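Local atomic coordinates of CRISPR protein (Archaeoglobus fulgidus, PDB entry 4MJK), a protein that probably serves as the Cas5 subunit of an archaeal type I-A CRISPR Cascade complex, where Cas5 proteins typically hold the 5' handle of the crRNA. Residues P26-P31 / E197-L202; F14-A19 / Y30-T35. One frame throughout, in Å; residues are numbered along the deposited sequence.

Contact 1: residues P26-P31 / E197-L202; sequences PSFYYP and EFEVYL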
ATOM      1  N   PRO A  26     -15.721   2.227 -11.372  1.00 15.29           N
ATOM      2  CA  PRO A  26     -15.641   3.051 -10.150  1.00 15.64           C
ATOM      3  C   PRO A  26     -14.462   2.688  -9.248  1.00 15.20           C
ATOM      4  O   PRO A  26     -14.199   3.387  -8.260  1.00 13.65           O
ATOM      5  CB  PRO A  26     -16.975   2.771  -9.444  1.00 18.23           C
ATOM      6  CG  PRO A  26     -17.356   1.403  -9.910  1.00 23.03           C
ATOM      7  CD  PRO A  26     -16.846   1.276 -11.333  1.00 17.60           C
ATOM      8  N   SER A  27     -13.789   1.585  -9.572  1.00 15.96           N
ATOM      9  CA  SER A  27     -12.528   1.202  -8.931  1.00 14.85           C
ATOM     10  C   SER A  27     -11.720   0.392  -9.953  1.00 16.76           C
ATOM     11  O   SER A  27     -12.258  -0.031 -10.983  1.00 13.87           O
ATOM     12  CB  SER A  27     -12.787   0.379  -7.679  1.00 15.80           C
ATOM     13  OG  SER A  27     -13.521  -0.788  -8.001  1.00 21.57           O
ATOM     14  N   PHE A  28     -10.435   0.194  -9.687  1.00 13.60           N
ATOM     15  CA  PHE A  28      -9.552  -0.385 -10.700  1.00 12.86           C
ATOM     16  C   PHE A  28      -8.734  -1.527 -10.127  1.00 10.72           C
ATOM     17  O   PHE A  28      -8.045  -1.357  -9.128  1.00  9.66           O
ATOM     18  CB  PHE A  28      -8.563   0.659 -11.222  1.00 10.51           C
ATOM     19  CG  PHE A  28      -9.182   1.756 -12.037  1.00 12.52           C
ATOM     20  CD1 PHE A  28      -9.993   1.469 -13.122  1.00 11.65           C
ATOM     21  CD2 PHE A  28      -8.933   3.091 -11.721  1.00 12.37           C
ATOM     22  CE1 PHE A  28     -10.563   2.491 -13.875  1.00 11.21           C
ATOM     23  CE2 PHE A  28      -9.494   4.115 -12.463  1.00 12.97           C
ATOM     24  CZ  PHE A  28     -10.308   3.817 -13.542  1.00 13.17           C
ATOM     25  N   TYR A  29      -8.776  -2.683 -10.774  1.00  9.09           N
ATOM     26  CA  TYR A  29      -7.809  -3.732 -10.447  1.00 11.69           C
ATOM     27  C   TYR A  29      -6.398  -3.289 -10.878  1.00 10.77           C
ATOM     28  O   TYR A  29      -5.409  -3.551 -10.175  1.00 10.32           O
ATOM     29  CB  TYR A  29      -8.185  -5.052 -11.129  1.00 10.89           C
ATOM     30  CG  TYR A  29      -9.409  -5.740 -10.562  1.00 12.95           C
ATOM     31  CD1 TYR A  29      -9.327  -6.499  -9.397  1.00 16.85           C
ATOM     32  CD2 TYR A  29     -10.640  -5.658 -11.207  1.00 16.97           C
ATOM     33  CE1 TYR A  29     -10.449  -7.149  -8.882  1.00 19.70           C
ATOM     34  CE2 TYR A  29     -11.768  -6.313 -10.702  1.00 18.84           C
ATOM     35  CZ  TYR A  29     -11.661  -7.050  -9.539  1.00 18.81           C
ATOM     36  OH  TYR A  29     -12.758  -7.698  -9.025  1.00 23.47           O
ATOM     37  N   TYR A  30      -6.300  -2.601 -12.021  1.00 10.12           N
ATOM     38  CA  TYR A  30      -4.988  -2.199 -12.547  1.00 10.33           C
ATOM     39  C   TYR A  30      -4.901  -0.731 -12.925  1.00 10.60           C
ATOM     40  O   TYR A  30      -5.907  -0.100 -13.202  1.00 10.79           O
ATOM     41  CB  TYR A  30      -4.633  -3.016 -13.794  1.00  8.66           C
ATOM     42  CG  TYR A  30      -4.387  -4.464 -13.512  1.00 13.66           C
ATOM     43  CD1 TYR A  30      -3.199  -4.875 -12.916  1.00 12.07           C
ATOM     44  CD2 TYR A  30      -5.342  -5.430 -13.837  1.00 11.23           C
ATOM     45  CE1 TYR A  30      -2.966  -6.207 -12.643  1.00 13.93           C
ATOM     46  CE2 TYR A  30      -5.115  -6.764 -13.570  1.00 13.21           C
ATOM     47  CZ  TYR A  30      -3.912  -7.149 -12.973  1.00 15.86           C
ATOM     48  OH  TYR A  30      -3.657  -8.481 -12.691  1.00 14.23           O
ATOM     49  N   PRO A  31      -3.676  -0.187 -12.988  1.00 11.72           N
ATOM     50  CA  PRO A  31      -3.550   1.189 -13.478  1.00 11.01           C
ATOM     51  C   PRO A  31      -4.117   1.290 -14.891  1.00 10.10           C
ATOM     52  O   PRO A  31      -3.771   0.467 -15.740  1.00 10.36           O
ATOM     53  CB  PRO A  31      -2.031   1.407 -13.525  1.00 11.82           C
ATOM     54  CG  PRO A  31      -1.488   0.457 -12.517  1.00  9.52           C
ATOM     55  CD  PRO A  31      -2.366  -0.772 -12.654  1.00 12.22           C
ATOM     56  N   GLU A 197     -11.126 -10.796 -15.413  1.00 10.79           N
ATOM     57  CA  GLU A 197     -12.150  -9.847 -15.026  1.00 14.16           C
ATOM     58  C   GLU A 197     -12.457  -8.875 -16.174  1.00 12.85           C
ATOM     59  O   GLU A 197     -11.900  -9.012 -17.261  1.00 11.08           O
ATOM     60  CB  GLU A 197     -11.705  -9.099 -13.771  1.00 15.56           C
ATOM     61  CG  GLU A 197     -12.296  -9.678 -12.498  1.00 22.49           C
ATOM     62  CD  GLU A 197     -13.714  -9.191 -12.252  1.00 30.14           C
ATOM     63  OE1 GLU A 197     -14.264  -9.496 -11.171  1.00 37.22           O
ATOM     64  OE2 GLU A 197     -14.281  -8.498 -13.136  1.00 24.98           O
ATOM     65  N   PHE A 198     -13.366  -7.933 -15.921  1.00  9.50           N
ATOM     66  CA  PHE A 198     -13.737  -6.883 -16.859  1.00 10.58           C
ATOM     67  C   PHE A 198     -13.411  -5.547 -16.198  1.00 10.09           C
ATOM     68  O   PHE A 198     -13.599  -5.379 -14.986  1.00 12.58           O
ATOM     69  CB  PHE A 198     -15.254  -6.874 -17.125  1.00 13.54           C
ATOM     70  CG  PHE A 198     -15.773  -8.084 -17.865  1.00 16.94           C
ATOM     71  CD1 PHE A 198     -16.045  -8.016 -19.224  1.00 18.02           C
ATOM     72  CD2 PHE A 198     -15.987  -9.286 -17.199  1.00 21.45           C
ATOM     73  CE1 PHE A 198     -16.527  -9.120 -19.906  1.00 21.68           C
ATOM     74  CE2 PHE A 198     -16.472 -10.404 -17.878  1.00 20.85           C
ATOM     75  CZ  PHE A 198     -16.743 -10.313 -19.229  1.00 20.57           C
ATOM     76  N   GLU A 199     -12.978  -4.575 -16.988  1.00  8.56           N
ATOM     77  CA  GLU A 199     -12.713  -3.264 -16.426  1.00  9.90           C
ATOM     78  C   GLU A 199     -12.858  -2.224 -17.525  1.00 11.58           C
ATOM     79  O   GLU A 199     -12.442  -2.460 -18.655  1.00 11.33           O
ATOM     80  CB  GLU A 199     -11.308  -3.242 -15.810  1.00 12.24           C
ATOM     81  CG  GLU A 199     -10.961  -1.977 -15.031  1.00 10.92           C
ATOM     82  CD  GLU A 199     -10.144  -2.307 -13.783  1.00 12.67           C
ATOM     83  OE1 GLU A 199     -10.754  -2.698 -12.767  1.00 11.29           O
ATOM     84  OE2 GLU A 199      -8.895  -2.205 -13.842  1.00 11.63           O
ATOM     85  N   VAL A 200     -13.482  -1.091 -17.214  1.00  9.26           N
ATOM     86  CA  VAL A 200     -13.688  -0.041 -18.221  1.00 10.92           C
ATOM     87  C   VAL A 200     -12.754   1.127 -17.980  1.00 12.50           C
ATOM     88  O   VAL A 200     -12.730   1.684 -16.875  1.00 12.66           O
ATOM     89  CB  VAL A 200     -15.145   0.481 -18.236  1.00 13.94           C
ATOM     90  CG1 VAL A 200     -15.301   1.587 -19.288  1.00 12.67           C
ATOM     91  CG2 VAL A 200     -16.112  -0.678 -18.494  1.00 15.00           C
ATOM     92  N   TYR A 201     -11.991   1.493 -19.015  1.00 12.15           N
ATOM     93  CA  TYR A 201     -10.973   2.548 -18.923  1.00 13.33           C
ATOM     94  C   TYR A 201     -11.256   3.661 -19.924  1.00 14.26           C
ATOM     95  O   TYR A 201     -12.007   3.463 -20.874  1.00 13.19           O
ATOM     96  CB  TYR A 201      -9.593   1.986 -19.289  1.00 12.14           C
ATOM     97  CG  TYR A 201      -9.097   0.830 -18.435  1.00 10.12           C
ATOM     98  CD1 TYR A 201      -8.886  -0.429 -18.990  1.00 10.74           C
ATOM     99  CD2 TYR A 201      -8.830   1.001 -17.083  1.00 11.40           C
ATOM    100  CE1 TYR A 201      -8.430  -1.486 -18.218  1.00 11.46           C
ATOM    101  CE2 TYR A 201      -8.378  -0.048 -16.298  1.00 10.21           C
ATOM    102  CZ  TYR A 201      -8.175  -1.293 -16.873  1.00 10.90           C
ATOM    103  OH  TYR A 201      -7.724  -2.353 -16.103  1.00 12.19           O
ATOM    104  N   LEU A 202     -10.623   4.819 -19.734  1.00 14.44           N
ATOM    105  CA  LEU A 202     -10.491   5.788 -20.818  1.00 14.41           C
ATOM    106  C   LEU A 202      -9.737   5.165 -22.007  1.00 16.77           C
ATOM    107  O   LEU A 202      -8.732   4.453 -21.842  1.00 13.73           O
ATOM    108  CB  LEU A 202      -9.801   7.073 -20.336  1.00 16.62           C
ATOM    109  CG  LEU A 202     -10.517   7.862 -19.227  1.00 17.54           C
ATOM    110  CD1 LEU A 202      -9.694   9.062 -18.760  1.00 18.02           C
ATOM    111  CD2 LEU A 202     -11.916   8.306 -19.677  1.00 19.99           C
TER
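Glu199, on strand 196-202, an outer strand of a three-stranded antiparallel sheet, reaches across to the backbone of the loop that leads into helix 33-46, a carboxylate-to-amide contact flanked by aromatic rings. The loop runs roughly at a right angle to the strand, 99° between the short segments. CG of Glu199 stands anti to its backbone N (chi1 -173°), and a bend at chi2 follows before the carboxylate. Its OE1 takes a hydrogen bond from Tyr29 N at 2.8 Å and its OE2 one from Tyr30 N at 3.2 Å, both nearly straight and both on syn lone pairs. On the anti side, somewhat out of the carboxylate plane, Tyr201 OH gives Glu199 OE2 a further bond of 2.6 Å. The carboxylate carbon also lies at the edge of the Phe28 ring, Glu199 CD to Phe28 CD1 3.8 Å. Beyond it the Phe28 and Tyr201 rings run near parallel but slid apart, with Phe28 CD1 3.9 Å from Tyr201 CE2. Nearer the strand's start, the Glu197 side chain crosses that of Tyr29 at about a right angle, its CD 3.8 Å from Tyr29 CE2. Phe28 O is hydrogen-bonded to Thr116 OG1 and Tyr30 OH to Pro231 O, tying the loop to two further strands. Three donors thus grip one buried carboxylate, which fixes its rotation and would be expected to favour its ionised form.

Contact 2: residues F14-A19 / Y30-T35; sequences FQARIA and YPPPTT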
ATOM      1  N   PHE A  14      -1.220   1.487  -6.219  1.00  8.04           N
ATOM      2  CA  PHE A  14      -1.401   2.733  -6.948  1.00 10.07           C
ATOM      3  C   PHE A  14      -2.739   3.374  -6.632  1.00 10.76           C
ATOM      4  O   PHE A  14      -3.651   2.730  -6.094  1.00 10.01           O
ATOM      5  CB  PHE A  14      -1.334   2.469  -8.452  1.00 10.14           C
ATOM      6  CG  PHE A  14      -2.488   1.659  -8.962  1.00  8.85           C
ATOM      7  CD1 PHE A  14      -3.618   2.285  -9.473  1.00  9.41           C
ATOM      8  CD2 PHE A  14      -2.468   0.278  -8.880  1.00 10.18           C
ATOM      9  CE1 PHE A  14      -4.694   1.541  -9.925  1.00  8.88           C
ATOM     10  CE2 PHE A  14      -3.544  -0.473  -9.333  1.00  9.78           C
ATOM     11  CZ  PHE A  14      -4.657   0.163  -9.854  1.00  9.07           C
ATOM     12  N   GLN A  15      -2.848   4.655  -6.970  1.00  9.97           N
ATOM     13  CA  GLN A  15      -4.136   5.306  -6.990  1.00 11.02           C
ATOM     14  C   GLN A  15      -4.321   6.056  -8.303  1.00 14.75           C
ATOM     15  O   GLN A  15      -3.447   6.843  -8.711  1.00 11.61           O
ATOM     16  CB  GLN A  15      -4.285   6.260  -5.801  1.00 12.11           C
ATOM     17  CG  GLN A  15      -5.611   7.010  -5.842  1.00 14.70           C
ATOM     18  CD  GLN A  15      -5.917   7.735  -4.548  1.00 18.59           C
ATOM     19  OE1 GLN A  15      -5.013   8.112  -3.803  1.00 18.22           O
ATOM     20  NE2 GLN A  15      -7.198   7.920  -4.270  1.00 16.25           N
ATOM     21  N   ALA A  16      -5.446   5.799  -8.973  1.00 11.73           N
ATOM     22  CA  ALA A  16      -5.792   6.542 -10.182  1.00 13.60           C
ATOM     23  C   ALA A  16      -7.173   7.169  -9.995  1.00 14.82           C
ATOM     24  O   ALA A  16      -8.209   6.494 -10.108  1.00 12.35           O
ATOM     25  CB  ALA A  16      -5.778   5.631 -11.399  1.00 13.97           C
ATOM     26  N   ARG A  17      -7.192   8.463  -9.702  1.00 14.05           N
ATOM     27  CA  ARG A  17      -8.445   9.107  -9.331  1.00 16.37           C
ATOM     28  C   ARG A  17      -9.427   9.320 -10.495  1.00 18.92           C
ATOM     29  O   ARG A  17     -10.570   9.725 -10.280  1.00 17.78           O
ATOM     30  CB  ARG A  17      -8.171  10.373  -8.500  1.00 18.80           C
ATOM     31  CG  ARG A  17      -7.591  10.022  -7.125  1.00 18.59           C
ATOM     32  CD  ARG A  17      -7.204  11.243  -6.326  1.00 25.52           C
ATOM     33  NE  ARG A  17      -5.885  11.711  -6.714  1.00 27.72           N
ATOM     34  CZ  ARG A  17      -4.891  11.922  -5.861  1.00 34.35           C
ATOM     35  NH1 ARG A  17      -5.086  11.732  -4.561  1.00 31.05           N
ATOM     36  NH2 ARG A  17      -3.706  12.341  -6.307  1.00 30.98           N
ATOM     37  N   ILE A  18      -9.004   8.995 -11.719  1.00 16.61           N
ATOM     38  CA  ILE A  18      -9.960   8.968 -12.835  1.00 18.37           C
ATOM     39  C   ILE A  18     -11.053   7.906 -12.638  1.00 17.09           C
ATOM     40  O   ILE A  18     -12.010   7.848 -13.401  1.00 16.72           O
ATOM     41  CB  ILE A  18      -9.297   8.810 -14.237  1.00 20.13           C
ATOM     42  CG1 ILE A  18      -8.407   7.552 -14.311  1.00 16.88           C
ATOM     43  CG2 ILE A  18      -8.510  10.074 -14.593  1.00 19.18           C
ATOM     44  CD1 ILE A  18      -7.813   7.298 -15.725  1.00 15.64           C
ATOM     45  N   ALA A  19     -10.914   7.076 -11.607  1.00 15.39           N
ATOM     46  CA  ALA A  19     -11.999   6.191 -11.211  1.00 14.03           C
ATOM     47  C   ALA A  19     -13.263   7.016 -10.938  1.00 18.03           C
ATOM     48  O   ALA A  19     -14.374   6.508 -11.022  1.00 16.98           O
ATOM     49  CB  ALA A  19     -11.602   5.393  -9.965  1.00 16.48           C
ATOM     50  N   TYR A  30      -6.300  -2.601 -12.021  1.00 10.12           N
ATOM     51  CA  TYR A  30      -4.988  -2.199 -12.547  1.00 10.33           C
ATOM     52  C   TYR A  30      -4.901  -0.731 -12.925  1.00 10.60           C
ATOM     53  O   TYR A  30      -5.907  -0.100 -13.202  1.00 10.79           O
ATOM     54  CB  TYR A  30      -4.633  -3.016 -13.794  1.00  8.66           C
ATOM     55  CG  TYR A  30      -4.387  -4.464 -13.512  1.00 13.66           C
ATOM     56  CD1 TYR A  30      -3.199  -4.875 -12.916  1.00 12.07           C
ATOM     57  CD2 TYR A  30      -5.342  -5.430 -13.837  1.00 11.23           C
ATOM     58  CE1 TYR A  30      -2.966  -6.207 -12.643  1.00 13.93           C
ATOM     59  CE2 TYR A  30      -5.115  -6.764 -13.570  1.00 13.21           C
ATOM     60  CZ  TYR A  30      -3.912  -7.149 -12.973  1.00 15.86           C
ATOM     61  OH  TYR A  30      -3.657  -8.481 -12.691  1.00 14.23           O
ATOM     62  N   PRO A  31      -3.676  -0.187 -12.988  1.00 11.72           N
ATOM     63  CA  PRO A  31      -3.550   1.189 -13.478  1.00 11.01           C
ATOM     64  C   PRO A  31      -4.117   1.290 -14.891  1.00 10.10           C
ATOM     65  O   PRO A  31      -3.771   0.467 -15.740  1.00 10.36           O
ATOM     66  CB  PRO A  31      -2.031   1.407 -13.525  1.00 11.82           C
ATOM     67  CG  PRO A  31      -1.488   0.457 -12.517  1.00  9.52           C
ATOM     68  CD  PRO A  31      -2.366  -0.772 -12.654  1.00 12.22           C
ATOM     69  N   PRO A  32      -4.989   2.274 -15.136  1.00 11.34           N
ATOM     70  CA  PRO A  32      -5.533   2.452 -16.491  1.00 11.41           C
ATOM     71  C   PRO A  32      -4.440   2.693 -17.530  1.00  9.88           C
ATOM     72  O   PRO A  32      -3.380   3.234 -17.206  1.00 10.28           O
ATOM     73  CB  PRO A  32      -6.425   3.691 -16.352  1.00  9.59           C
ATOM     74  CG  PRO A  32      -6.832   3.682 -14.879  1.00 13.16           C
ATOM     75  CD  PRO A  32      -5.597   3.202 -14.157  1.00  9.84           C
ATOM     76  N   PRO A  33      -4.686   2.275 -18.779  1.00 10.16           N
ATOM     77  CA  PRO A  33      -3.676   2.479 -19.825  1.00 10.35           C
ATOM     78  C   PRO A  33      -3.381   3.962 -20.110  1.00 12.51           C
ATOM     79  O   PRO A  33      -2.247   4.274 -20.454  1.00 13.70           O
ATOM     80  CB  PRO A  33      -4.275   1.763 -21.056  1.00 12.83           C
ATOM     81  CG  PRO A  33      -5.730   1.631 -20.772  1.00 12.24           C
ATOM     82  CD  PRO A  33      -5.844   1.506 -19.261  1.00 10.57           C
ATOM     83  N   THR A  34      -4.350   4.862 -19.962  1.00 12.76           N
ATOM     84  CA  THR A  34      -4.005   6.277 -20.135  1.00 15.17           C
ATOM     85  C   THR A  34      -3.125   6.765 -18.985  1.00 15.98           C
ATOM     86  O   THR A  34      -2.355   7.718 -19.145  1.00 13.27           O
ATOM     87  CB  THR A  34      -5.214   7.204 -20.283  1.00 13.84           C
ATOM     88  OG1 THR A  34      -6.137   6.987 -19.208  1.00 15.66           O
ATOM     89  CG2 THR A  34      -5.923   6.943 -21.618  1.00 18.10           C
ATOM     90  N   THR A  35      -3.244   6.110 -17.829  1.00 13.35           N
ATOM     91  CA  THR A  35      -2.405   6.452 -16.681  1.00 12.06           C
ATOM     92  C   THR A  35      -0.951   6.048 -16.939  1.00 13.49           C
ATOM     93  O   THR A  35      -0.020   6.818 -16.670  1.00 13.25           O
ATOM     94  CB  THR A  35      -2.952   5.838 -15.373  1.00 15.45           C
ATOM     95  OG1 THR A  35      -4.269   6.359 -15.127  1.00 13.91           O
ATOM     96  CG2 THR A  35      -2.061   6.183 -14.182  1.00 15.31           C
TER
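Phe14 lays one face of its ring against Pro31, a CH-pi contact in which Pro31 CG sits 3.8 Å from the centroid of the Phe14 ring and 11° off its normal. The proline ring extends from the centre of that face toward the far end of the phenylalanine: Pro31 CD is 3.5 Å from Phe14 CE2, and Phe14 CZ reaches the backbone at Pro31 N, 3.3 Å away. Phe14 CG stands between its backbone N and carbonyl carbon (chi1 68°), the crowded position. Two residues on from Phe14, the methyl of Ala16 meets the next proline, Ala16 CB to Pro32 CD 3.7 Å. Ile18 then sends CD1 into the group formed by Pro32, Thr34 and Thr35; this methyl is 3.8 Å from Pro32 CG and 3.7 Å from Thr35 OG1, and the Ile18 side chain runs alongside those of Pro32 and Thr35 in the opposite sense.

In the next shell, backbone hydrogen bonds of Phe14 with Thr116 and of Ala16 with Gly114 hold the 13-15 edge strand and its continuation in place. The 3-10 turn that presents Ile18 is closed by Ala19 N to Ala16 O, 3.1 Å. On the other side Pro32 is the N-cap residue of helix 33-46, and Tyr201 of strand 196-202 packs on Pro32 and Pro33. The contact therefore joins the exit of an edge strand to the start of a helix. No hydrogen bond crosses it: the fit is made by van der Waals and CH-pi contacts, with two proline rings, and beside them the threonine hydroxyl oxygens, as the meeting surface.

Both contacts hold the one loop that runs into helix 33-46, and they share Tyr30 and Pro31. Contact 1 ties its earlier part to strand 196-202; contact 2 packs its proline-rich end against the 14-19 segment. Their centres lie about 8 Å apart and they touch directly: Phe28 CE2 comes within 3.4 Å of Ala19 N, and Tyr201 CG within 3.4 Å of Pro33 CD. Contact 2 is the more buried and is mainly apolar, whereas contact 1 is partly buried and pairs a carboxylate, probably ionised, with backbone amides and a tyrosine hydroxyl. The chemistry follows the loop: amide N-H groups serve contact 1, while the prolines, which lack them, offer rings to contact 2.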